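Local atomic coordinates of AdeR (Acinetobacter baumannii, PDB entry 5X5L), a protein that probably serves as a two-component response regulator of transcription, its C-terminal OmpR/PhoB-type domain binding DNA of an intercistronic region. Residues 6-11 and 86-91; 29-34 and 77-82. All coordinates share one frame; numbering follows the deposited sequence.

Interaction 1. Residues 6-11 and 86-91; sequences KNIEID and FQMLIN. With nucleotides of chain I.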
loop_
_atom_site.group_PDB
_atom_site.type_symbol
_atom_site.label_atom_id
_atom_site.label_comp_id
_atom_site.label_asym_id
_atom_site.label_seq_id
_atom_site.Cartn_x
_atom_site.Cartn_y
_atom_site.Cartn_z
ATOM N N LYS C 6 0.980 -12.843 23.175
ATOM C CA LYS C 6 0.659 -14.259 23.389
ATOM C C LYS C 6 -0.024 -14.896 22.183
ATOM O O LYS C 6 -1.240 -15.120 22.179
ATOM C CB LYS C 6 -0.197 -14.423 24.649
ATOM C CG LYS C 6 -0.435 -15.845 25.134
ATOM C CD LYS C 6 -1.399 -15.874 26.321
ATOM C CE LYS C 6 -0.799 -15.335 27.623
ATOM N NZ LYS C 6 0.324 -16.175 28.119
ATOM N N ASN C 7 0.761 -15.144 21.133
ATOM C CA ASN C 7 0.301 -15.881 19.946
ATOM C C ASN C 7 -0.717 -15.125 19.029
ATOM O O ASN C 7 -1.304 -15.704 18.113
ATOM C CB ASN C 7 -0.151 -17.328 20.372
ATOM C CG ASN C 7 -0.568 -18.185 19.229
ATOM O OD1 ASN C 7 0.266 -18.724 18.501
ATOM N ND2 ASN C 7 -1.875 -18.427 19.102
ATOM N N ILE C 8 -0.877 -13.804 19.247
ATOM C CA ILE C 8 -1.705 -12.929 18.396
ATOM C C ILE C 8 -0.850 -11.745 17.951
ATOM O O ILE C 8 -0.482 -10.890 18.771
ATOM C CB ILE C 8 -2.958 -12.399 19.135
ATOM C CG1 ILE C 8 -3.919 -13.564 19.404
ATOM C CG2 ILE C 8 -3.642 -11.283 18.328
ATOM C CD1 ILE C 8 -5.258 -13.195 20.005
ATOM N N GLU C 9 -0.571 -11.676 16.652
ATOM C CA GLU C 9 0.202 -10.585 16.063
ATOM C C GLU C 9 -0.723 -9.716 15.219
ATOM O O GLU C 9 -1.520 -10.232 14.443
ATOM C CB GLU C 9 1.341 -11.163 15.213
ATOM C CG GLU C 9 2.268 -10.125 14.605
ATOM C CD GLU C 9 3.537 -10.703 14.019
ATOM O OE1 GLU C 9 3.833 -11.901 14.187
ATOM O OE2 GLU C 9 4.265 -9.939 13.366
ATOM N N ILE C 10 -0.618 -8.405 15.397
ATOM C CA ILE C 10 -1.314 -7.420 14.567
ATOM C C ILE C 10 -0.262 -6.560 13.878
ATOM O O ILE C 10 0.504 -5.866 14.544
ATOM C CB ILE C 10 -2.253 -6.530 15.406
ATOM C CG1 ILE C 10 -3.319 -7.392 16.088
ATOM C CG2 ILE C 10 -2.866 -5.430 14.537
ATOM C CD1 ILE C 10 -4.193 -6.631 17.057
ATOM N N ASP C 11 -0.210 -6.646 12.553
ATOM C CA ASP C 11 0.608 -5.760 11.728
ATOM C C ASP C 11 -0.280 -4.581 11.336
ATOM O O ASP C 11 -1.233 -4.737 10.560
ATOM C CB ASP C 11 1.110 -6.501 10.486
ATOM C CG ASP C 11 2.050 -5.667 9.625
ATOM O OD1 ASP C 11 2.327 -4.488 9.961
ATOM O OD2 ASP C 11 2.510 -6.220 8.586
ATOM N N PHE C 86 -9.311 -20.454 22.182
ATOM C CA PHE C 86 -10.531 -20.512 22.984
ATOM C C PHE C 86 -10.560 -19.598 24.227
ATOM O O PHE C 86 -11.604 -18.968 24.465
ATOM C CB PHE C 86 -10.798 -21.966 23.320
ATOM C CG PHE C 86 -11.367 -22.720 22.147
ATOM C CD1 PHE C 86 -10.526 -23.339 21.214
ATOM C CD2 PHE C 86 -12.758 -22.761 21.929
ATOM C CE1 PHE C 86 -11.059 -24.005 20.131
ATOM C CE2 PHE C 86 -13.280 -23.431 20.841
ATOM C CZ PHE C 86 -12.439 -24.052 19.940
ATOM N N GLN C 87 -9.445 -19.476 24.872
ATOM C CA GLN C 87 -9.389 -18.720 26.138
ATOM C C GLN C 87 -9.266 -17.217 25.956
ATOM O O GLN C 87 -8.813 -16.551 26.943
ATOM C CB GLN C 87 -8.286 -19.303 27.029
ATOM C CG GLN C 87 -8.531 -20.763 27.466
ATOM C CD GLN C 87 -7.352 -21.341 28.240
ATOM O OE1 GLN C 87 -6.736 -20.629 29.032
ATOM N NE2 GLN C 87 -7.028 -22.631 28.015
ATOM N N MET C 88 -9.650 -16.617 24.826
ATOM C CA MET C 88 -9.616 -15.172 24.641
ATOM C C MET C 88 -11.023 -14.590 24.750
ATOM O O MET C 88 -11.995 -15.299 24.712
ATOM C CB MET C 88 -9.024 -14.830 23.266
ATOM C CG MET C 88 -7.576 -15.183 23.078
ATOM S SD MET C 88 -6.322 -14.137 23.808
ATOM C CE MET C 88 -4.888 -15.023 23.225
ATOM N N LEU C 89 -11.149 -13.271 24.785
ATOM C CA LEU C 89 -12.451 -12.570 24.811
ATOM C C LEU C 89 -13.434 -12.970 25.914
ATOM O O LEU C 89 -14.623 -13.177 25.660
ATOM C CB LEU C 89 -13.120 -12.575 23.423
ATOM C CG LEU C 89 -12.376 -11.707 22.385
ATOM C CD1 LEU C 89 -12.969 -11.891 21.007
ATOM C CD2 LEU C 89 -12.477 -10.240 22.723
ATOM N N ILE C 90 -12.936 -13.064 27.140
ATOM C CA ILE C 90 -13.767 -13.403 28.310
ATOM C C ILE C 90 -14.673 -12.241 28.699
ATOM O O ILE C 90 -14.223 -11.117 28.858
ATOM C CB ILE C 90 -12.900 -13.843 29.516
ATOM C CG1 ILE C 90 -12.376 -15.264 29.238
ATOM C CG2 ILE C 90 -13.693 -13.923 30.788
ATOM C CD1 ILE C 90 -11.144 -15.325 28.434
ATOM N N ASN C 91 -15.938 -12.560 28.893
ATOM C CA ASN C 91 -16.923 -11.604 29.394
ATOM C C ASN C 91 -16.719 -11.472 30.907
ATOM O O ASN C 91 -16.448 -12.462 31.580
ATOM C CB ASN C 91 -18.350 -12.058 29.055
ATOM C CG ASN C 91 -19.377 -11.592 30.076
ATOM O OD1 ASN C 91 -19.716 -12.335 30.986
ATOM N ND2 ASN C 91 -19.694 -10.292 30.078
ATOM P P DG I 5 -23.782 -9.075 30.913
ATOM O OP1 DG I 5 -22.388 -8.638 31.161
ATOM O OP2 DG I 5 -24.761 -8.116 30.337
ATOM O "O5'" DG I 5 -23.672 -10.392 30.030
ATOM C "C5'" DG I 5 -22.902 -11.513 30.503
ATOM C "C4'" DG I 5 -22.711 -12.547 29.417
ATOM O "O4'" DG I 5 -23.983 -13.174 29.138
ATOM C "C3'" DG I 5 -22.183 -12.048 28.067
ATOM O "O3'" DG I 5 -21.239 -13.015 27.585
ATOM C "C2'" DG I 5 -23.446 -11.914 27.232
ATOM C "C1'" DG I 5 -24.298 -13.052 27.759
ATOM N N9 DG I 5 -25.742 -12.868 27.651
ATOM C C8 DG I 5 -26.499 -11.806 28.092
ATOM N N7 DG I 5 -27.778 -11.958 27.867
ATOM C C5 DG I 5 -27.873 -13.205 27.268
ATOM C C6 DG I 5 -29.011 -13.920 26.809
ATOM O O6 DG I 5 -30.202 -13.580 26.838
ATOM N N1 DG I 5 -28.652 -15.150 26.261
ATOM C C2 DG I 5 -27.365 -15.632 26.174
ATOM N N2 DG I 5 -27.219 -16.844 25.616
ATOM N N3 DG I 5 -26.299 -14.977 26.603
ATOM C C4 DG I 5 -26.625 -13.782 27.137
#

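Interaction 2. Residues 29-34 and 77-82; sequences NLTLTE and RKKLEE. With nucleotides of chain J; nucleotides of chain I.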
loop_
_atom_site.group_PDB
_atom_site.type_symbol
_atom_site.label_atom_id
_atom_site.label_comp_id
_atom_site.label_asym_id
_atom_site.label_seq_id
_atom_site.Cartn_x
_atom_site.Cartn_y
_atom_site.Cartn_z
ATOM N N ASN C 29 -9.564 -13.250 8.654
ATOM C CA ASN C 29 -10.431 -12.395 7.851
ATOM C C ASN C 29 -11.353 -11.654 8.815
ATOM O O ASN C 29 -12.462 -12.106 9.103
ATOM C CB ASN C 29 -11.220 -13.237 6.833
ATOM C CG ASN C 29 -11.879 -12.396 5.748
ATOM O OD1 ASN C 29 -12.485 -11.343 6.046
ATOM N ND2 ASN C 29 -11.798 -12.885 4.467
ATOM N N LEU C 30 -10.880 -10.505 9.297
ATOM C CA LEU C 30 -11.655 -9.654 10.171
ATOM C C LEU C 30 -12.353 -8.537 9.408
ATOM O O LEU C 30 -11.841 -8.047 8.439
ATOM C CB LEU C 30 -10.741 -9.052 11.245
ATOM C CG LEU C 30 -10.519 -10.021 12.430
ATOM C CD1 LEU C 30 -9.793 -11.254 12.053
ATOM C CD2 LEU C 30 -9.853 -9.317 13.607
ATOM N N THR C 31 -13.473 -8.125 9.969
ATOM C CA THR C 31 -14.191 -6.952 9.521
ATOM C C THR C 31 -13.456 -5.741 10.124
ATOM O O THR C 31 -12.606 -5.910 10.998
ATOM C CB THR C 31 -15.659 -6.971 10.020
ATOM O OG1 THR C 31 -15.693 -6.630 11.398
ATOM C CG2 THR C 31 -16.381 -8.295 9.751
ATOM N N LEU C 32 -13.778 -4.533 9.665
ATOM C CA LEU C 32 -13.171 -3.313 10.209
ATOM C C LEU C 32 -13.473 -3.140 11.695
ATOM O O LEU C 32 -12.561 -2.872 12.473
ATOM C CB LEU C 32 -13.628 -2.070 9.443
ATOM C CG LEU C 32 -12.968 -0.744 9.853
ATOM C CD1 LEU C 32 -11.473 -0.762 9.575
ATOM C CD2 LEU C 32 -13.600 0.418 9.108
ATOM N N THR C 33 -14.743 -3.279 12.080
ATOM C CA THR C 33 -15.127 -3.244 13.495
ATOM C C THR C 33 -14.340 -4.266 14.310
ATOM O O THR C 33 -13.754 -3.931 15.330
ATOM C CB THR C 33 -16.637 -3.501 13.683
ATOM O OG1 THR C 33 -17.348 -2.521 12.931
ATOM C CG2 THR C 33 -17.017 -3.396 15.155
ATOM N N GLU C 34 -14.329 -5.507 13.828
ATOM C CA GLU C 34 -13.593 -6.612 14.463
ATOM C C GLU C 34 -12.090 -6.318 14.599
ATOM O O GLU C 34 -11.490 -6.621 15.626
ATOM C CB GLU C 34 -13.822 -7.918 13.700
ATOM C CG GLU C 34 -15.234 -8.485 13.845
ATOM C CD GLU C 34 -15.607 -9.547 12.803
ATOM O OE1 GLU C 34 -14.744 -9.969 11.998
ATOM O OE2 GLU C 34 -16.785 -9.967 12.788
ATOM N N ARG C 77 -14.837 -13.566 18.328
ATOM C CA ARG C 77 -14.483 -14.742 19.139
ATOM C C ARG C 77 -14.545 -16.008 18.309
ATOM O O ARG C 77 -13.612 -16.810 18.351
ATOM C CB ARG C 77 -15.392 -14.881 20.374
ATOM C CG ARG C 77 -15.127 -16.095 21.250
ATOM C CD ARG C 77 -16.105 -16.235 22.413
ATOM N NE ARG C 77 -16.142 -15.063 23.293
ATOM C CZ ARG C 77 -17.169 -14.219 23.448
ATOM N NH1 ARG C 77 -18.321 -14.370 22.792
ATOM N NH2 ARG C 77 -17.044 -13.198 24.300
ATOM N N LYS C 78 -15.630 -16.180 17.547
ATOM C CA LYS C 78 -15.778 -17.353 16.693
ATOM C C LYS C 78 -14.592 -17.487 15.736
ATOM O O LYS C 78 -14.026 -18.573 15.599
ATOM C CB LYS C 78 -17.105 -17.313 15.925
ATOM C CG LYS C 78 -17.376 -18.506 15.016
ATOM C CD LYS C 78 -17.443 -19.832 15.782
ATOM C CE LYS C 78 -16.875 -21.000 14.986
ATOM N NZ LYS C 78 -17.788 -21.438 13.885
ATOM N N LYS C 79 -14.195 -16.379 15.117
ATOM C CA LYS C 79 -13.040 -16.380 14.213
ATOM C C LYS C 79 -11.736 -16.760 14.926
ATOM O O LYS C 79 -10.898 -17.454 14.346
ATOM C CB LYS C 79 -12.913 -15.034 13.487
ATOM C CG LYS C 79 -14.014 -14.842 12.451
ATOM C CD LYS C 79 -14.009 -13.450 11.852
ATOM C CE LYS C 79 -15.168 -13.253 10.889
ATOM N NZ LYS C 79 -15.216 -11.885 10.315
ATOM N N LEU C 80 -11.572 -16.334 16.177
ATOM C CA LEU C 80 -10.438 -16.780 16.988
ATOM C C LEU C 80 -10.503 -18.273 17.312
ATOM O O LEU C 80 -9.472 -18.950 17.245
ATOM C CB LEU C 80 -10.320 -15.960 18.280
ATOM C CG LEU C 80 -9.901 -14.500 18.110
ATOM C CD1 LEU C 80 -10.138 -13.689 19.359
ATOM C CD2 LEU C 80 -8.439 -14.431 17.775
ATOM N N GLU C 81 -11.692 -18.791 17.639
ATOM C CA GLU C 81 -11.831 -20.213 18.009
ATOM C C GLU C 81 -11.556 -21.158 16.839
ATOM O O GLU C 81 -10.979 -22.229 17.053
ATOM C CB GLU C 81 -13.207 -20.542 18.621
ATOM C CG GLU C 81 -13.594 -19.809 19.896
ATOM C CD GLU C 81 -15.069 -19.973 20.265
ATOM O OE1 GLU C 81 -15.857 -20.599 19.513
ATOM O OE2 GLU C 81 -15.445 -19.498 21.350
ATOM N N GLU C 82 -11.940 -20.768 15.613
ATOM C CA GLU C 82 -11.628 -21.583 14.421
ATOM C C GLU C 82 -10.128 -21.659 14.074
ATOM O O GLU C 82 -9.743 -22.488 13.249
ATOM C CB GLU C 82 -12.474 -21.207 13.183
ATOM C CG GLU C 82 -12.479 -19.752 12.767
ATOM C CD GLU C 82 -13.113 -19.531 11.373
ATOM O OE1 GLU C 82 -13.706 -20.463 10.758
ATOM O OE2 GLU C 82 -13.019 -18.392 10.882
ATOM P P DT J 15 -18.368 -4.232 10.420
ATOM O OP1 DT J 15 -17.037 -3.606 10.594
ATOM O OP2 DT J 15 -18.584 -5.628 10.874
ATOM O "O5'" DT J 15 -19.442 -3.271 11.097
ATOM C "C5'" DT J 15 -19.885 -2.075 10.435
ATOM C "C4'" DT J 15 -21.375 -1.931 10.631
ATOM O "O4'" DT J 15 -22.075 -2.948 9.882
ATOM C "C3'" DT J 15 -21.809 -2.104 12.086
ATOM O "O3'" DT J 15 -22.421 -0.907 12.557
ATOM C "C2'" DT J 15 -22.788 -3.263 12.056
ATOM C "C1'" DT J 15 -23.231 -3.304 10.611
ATOM N N1 DT J 15 -23.701 -4.616 10.104
ATOM C C2 DT J 15 -24.986 -4.724 9.617
ATOM O O2 DT J 15 -25.779 -3.797 9.613
ATOM N N3 DT J 15 -25.314 -5.969 9.135
ATOM C C4 DT J 15 -24.503 -7.089 9.096
ATOM O O4 DT J 15 -24.936 -8.141 8.633
ATOM C C5 DT J 15 -23.166 -6.901 9.616
ATOM C C7 DT J 15 -22.218 -8.060 9.622
ATOM C C6 DT J 15 -22.836 -5.690 10.085
ATOM P P DT I 6 -20.682 -12.965 26.090
ATOM O OP1 DT I 6 -19.290 -13.475 26.088
ATOM O OP2 DT I 6 -20.966 -11.628 25.531
ATOM O "O5'" DT I 6 -21.581 -14.043 25.347
ATOM C "C5'" DT I 6 -21.475 -15.433 25.682
ATOM C "C4'" DT I 6 -22.162 -16.274 24.636
ATOM O "O4'" DT I 6 -23.575 -15.969 24.609
ATOM C "C3'" DT I 6 -21.650 -16.062 23.217
ATOM O "O3'" DT I 6 -21.355 -17.351 22.670
ATOM C "C2'" DT I 6 -22.781 -15.317 22.526
ATOM C "C1'" DT I 6 -24.014 -15.765 23.279
ATOM N N1 DT I 6 -25.174 -14.833 23.333
ATOM C C2 DT I 6 -26.413 -15.278 22.911
ATOM O O2 DT I 6 -26.599 -16.379 22.420
ATOM N N3 DT I 6 -27.429 -14.370 23.067
ATOM C C4 DT I 6 -27.344 -13.103 23.605
ATOM O O4 DT I 6 -28.350 -12.403 23.677
ATOM C C5 DT I 6 -26.024 -12.705 24.041
ATOM C C7 DT I 6 -25.838 -11.339 24.624
ATOM C C6 DT I 6 -25.020 -13.582 23.895
#

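Interaction 1. Residues 6-11 and 86-91
A single methyl group, CE of M88, carries nearly all of this contact: it meets I8 CD1 at 3.7 Å and the backbone oxygen O of K6 at 3.8 Å, with no hydrogen bond between the segments. The domain is a winged helix of the OmpR/PhoB type, in which an N-terminal antiparallel sheet packs against a three-helix bundle followed by a C-terminal hairpin, the wing. Strand 8-11 belongs to that sheet, while 86-91 leads from the end of helix 66-81 into strand 90-92 of the wing. The backbones stay apart, with 10.3 Å between CA of I8 and CA of M88, so a long methionine spans most of the gap and meets the shorter, beta-branched isoleucine tip to tip. I8 extends CG1 and CD1 away from its own strand, with CG1 anti to the carbonyl carbon (chi1 -68°), and M88 bends at chi2 (-77°), which brings SD and CE round to the end of the isoleucine. Both side chains are buried, and an unbranched thioether suits M88 because it can rest its methyl against both an aliphatic tip and a carbonyl oxygen, which lie roughly at right angles about CE. I8 also packs on I19 of the neighbouring strand, whereas L89 turns to V73, L76 and L80 of helix 66-81 and so fastens the linker to the helix. The exposed K6 contributes mainly through its backbone oxygen. At the far end of 86-91, N91 reaches the DNA backbone, where a small amide fits against a sugar and a phosphate. Its CB lies 3.4 Å from O3' of DG5 of chain I, and its ND2 makes a weak hydrogen bond of 3.3 Å to OP1 of the same nucleotide, bent to 138° at the hydrogen.

Interaction 2. Residues 29-34 and 77-82
The turn before helix 32-41 passes close to the last turns of helix 66-81, with CA of N29 and CA of K79 7.9 Å apart, and K79 spans the gap. Its extended chain crosses that of E34 at about a right angle and brings NZ to two acceptors: O of N29 at 3.0 Å, in the carbonyl plane, and OE1 of E34 at 2.6 Å, a salt bridge using the syn lone pair. OE1 also takes T31 N, from above the carboxylate plane, and E34 N donates to T31 OG1 at 3.0 Å. This reciprocal pair is a capping box, with T31 as N-cap; threonine suits the place because its hydroxyl can also donate to OP2 of DT15 of chain J, 3.1 Å from OG1. T33 N binds OP1 of DT15 at 2.8 Å, so the helix N-terminus holds a phosphate. R77, bent at chi3 (-57°), brings NH2 to 2.9 Å from OP1 of DT6 of chain I. Two donors on OE1, from different directions, limit how the carboxylate turns, and the lysine's charge probably stabilises it; K79 thereby ties the C-terminal part of recognition helix 66-81 to the capped start of helix 32-41.

How the interactions relate
Interaction 1 is buried and mostly apolar, without hydrogen bonds between its segments, whereas interaction 2 is partly buried, polar and charged, beside the DNA-bound start of helix 32-41. Segment 86-91 reaches DNA too, through a weak bond from N91, away from the buried methyl. The N-terminal sheet and the approach to the wing are joined in the first, helices 32-41 and 66-81 in the second. Their centres are about 10 Å apart and they meet directly: L89 O accepts a probable hydrogen bond from R77 NH2. Helix 66-81 leads through 86-89 to strand 90-92; L80 of the helix packs on L89 of that linker and on I8 of the N-terminal sheet, while R77 also faces a DNA phosphate.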